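Local coordinates for nucleoside diphosphate kinase (Aquifex aeolicus, PDB 3ZTP), which probably transfers the gamma phosphate of ATP to nucleoside diphosphates by a ping-pong mechanism, through a phosphohistidine intermediate, to make the other nucleoside triphosphates, at residues V73-L77 with I132-F136. Where two conformers were deposited one is given. Numbering follows the deposited sequence.
Sequences VAAVL and ICFIF
Residues 73-77 run in extended conformation within strand 72-78, while 132-136 form the last turn of helix 125-135 and the first residue beyond it. Phe-136 N still donates to Ile-132 O (2.8 Å), but at phi/psi -128/132 Phe-136 has left the helix. The backbones approach with CA atoms 7.0 Å apart at Val-76 and Ile-132 and 7.6 Å at Ala-74 and Ile-135.

Strand alternation turns Ala-74 and Val-76 toward the helix end and Val-73, Ala-75 and Leu-77 away. The Phe-136 side chain (chi1 m, chi2 -71°) extends toward the strand and touches both Ala-74 and Val-76: its CD2 lies 3.6 Å from Val-76 CG2 and its CE2 3.9 Å from Ala-74 CB, while the ring edge meets the strand backbone, CZ being 3.5 Å from Ala-74 O. Ile-135 (chi1 and chi2 both m) packs CG2 on Ala-74 CB at 3.8 Å, and Ile-132 (chi1 m, chi2 t) sets CG2 4.0 Å from CG2 of Val-76 (chi1 t).

This is helix-on-sheet packing in the ferredoxin-like alpha+beta fold of the NDK family, at the four-stranded antiparallel sheet. Strand 72-78 lies between strands 33-40 and 3-10, and Phe-136 also touches Ala-36 and Leu-7 on them. On the helix, Cys-133 forms a disulfide with Cys-133 of a second subunit. No hydrogen bond links the two segments; their buried contact is held by apolar side-chain packing, with the strand's backbone polar groups largely engaged by its neighbours in the sheet.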
loop_
_atom_site.group_PDB
_atom_site.type_symbol
_atom_site.label_atom_id
_atom_site.label_comp_id
_atom_site.label_asym_id
_atom_site.label_seq_id
_atom_site.Cartn_x
_atom_site.Cartn_y
_atom_site.Cartn_z
ATOM N N VAL A 73 -10.717 -3.236 -9.834
ATOM C CA VAL A 73 -10.206 -1.882 -9.652
ATOM C C VAL A 73 -11.225 -1.081 -8.894
ATOM O O VAL A 73 -12.394 -0.992 -9.276
ATOM C CB VAL A 73 -9.912 -1.200 -10.996
ATOM C CG1 VAL A 73 -9.635 0.287 -10.799
ATOM C CG2 VAL A 73 -8.721 -1.893 -11.678
ATOM N N ALA A 74 -10.795 -0.458 -7.810
ATOM C CA ALA A 74 -11.648 0.443 -7.046
ATOM C C ALA A 74 -11.207 1.887 -7.217
ATOM O O ALA A 74 -10.021 2.168 -7.443
ATOM C CB ALA A 74 -11.614 0.071 -5.552
ATOM N N ALA A 75 -12.179 2.805 -7.111
ATOM C CA ALA A 75 -11.921 4.238 -7.152
ATOM C C ALA A 75 -12.814 4.949 -6.176
ATOM O O ALA A 75 -13.964 4.534 -5.960
ATOM C CB ALA A 75 -12.171 4.789 -8.547
ATOM N N VAL A 76 -12.288 6.000 -5.568
ATOM C CA VAL A 76 -13.111 6.902 -4.801
ATOM C C VAL A 76 -13.448 8.067 -5.725
ATOM O O VAL A 76 -12.553 8.690 -6.297
ATOM C CB VAL A 76 -12.372 7.428 -3.554
ATOM C CG1 VAL A 76 -13.221 8.477 -2.835
ATOM C CG2 VAL A 76 -12.023 6.276 -2.624
ATOM N N LEU A 77 -14.739 8.338 -5.866
ATOM C CA LEU A 77 -15.244 9.426 -6.685
ATOM C C LEU A 77 -15.815 10.494 -5.791
ATOM O O LEU A 77 -16.602 10.208 -4.888
ATOM C CB LEU A 77 -16.341 8.915 -7.630
ATOM C CG LEU A 77 -15.928 7.785 -8.559
ATOM C CD1 LEU A 77 -17.109 7.434 -9.419
ATOM C CD2 LEU A 77 -14.737 8.176 -9.408
ATOM N N ILE A 132 -15.198 2.733 1.514
ATOM C CA ILE A 132 -13.972 3.475 1.202
ATOM C C ILE A 132 -12.870 3.061 2.157
ATOM O O ILE A 132 -11.769 2.759 1.697
ATOM C CB ILE A 132 -14.222 4.974 1.248
ATOM C CG1 ILE A 132 -15.119 5.379 0.076
ATOM C CG2 ILE A 132 -12.908 5.726 1.199
ATOM C CD1 ILE A 132 -15.632 6.817 0.157
ATOM N N CYS A 133 -13.131 3.038 3.460
ATOM C CA CYS A 133 -12.118 2.636 4.431
ATOM C C CYS A 133 -11.706 1.178 4.266
ATOM O O CYS A 133 -10.575 0.801 4.602
ATOM C CB CYS A 133 -12.625 2.878 5.849
ATOM S SG CYS A 133 -12.643 4.629 6.306
ATOM N N PHE A 134 -12.592 0.339 3.773
ATOM C CA PHE A 134 -12.211 -1.046 3.605
ATOM C C PHE A 134 -11.089 -1.180 2.578
ATOM O O PHE A 134 -10.199 -2.028 2.718
ATOM C CB PHE A 134 -13.393 -1.918 3.194
ATOM C CG PHE A 134 -13.160 -3.369 3.458
ATOM C CD1 PHE A 134 -12.497 -4.184 2.565
ATOM C CD2 PHE A 134 -13.536 -3.889 4.670
ATOM C CE1 PHE A 134 -12.250 -5.520 2.865
ATOM C CE2 PHE A 134 -13.300 -5.229 4.975
ATOM C CZ PHE A 134 -12.643 -6.033 4.070
ATOM N N ILE A 135 -11.132 -0.365 1.530
ATOM C CA ILE A 135 -10.225 -0.500 0.397
ATOM C C ILE A 135 -9.034 0.456 0.469
ATOM O O ILE A 135 -7.929 0.095 0.091
ATOM C CB ILE A 135 -10.997 -0.240 -0.928
ATOM C CG1 ILE A 135 -12.189 -1.201 -1.055
ATOM C CG2 ILE A 135 -10.069 -0.337 -2.143
ATOM C CD1 ILE A 135 -11.826 -2.682 -0.970
ATOM N N PHE A 136 -9.281 1.679 0.943
ATOM C CA PHE A 136 -8.296 2.758 0.896
ATOM C C PHE A 136 -8.106 3.400 2.249
ATOM O O PHE A 136 -9.084 3.814 2.869
ATOM C CB PHE A 136 -8.764 3.891 -0.052
ATOM C CG PHE A 136 -8.821 3.512 -1.506
ATOM C CD1 PHE A 136 -7.670 3.314 -2.236
ATOM C CD2 PHE A 136 -10.038 3.356 -2.120
ATOM C CE1 PHE A 136 -7.739 2.982 -3.582
ATOM C CE2 PHE A 136 -10.120 3.065 -3.478
ATOM C CZ PHE A 136 -8.980 2.855 -4.191
#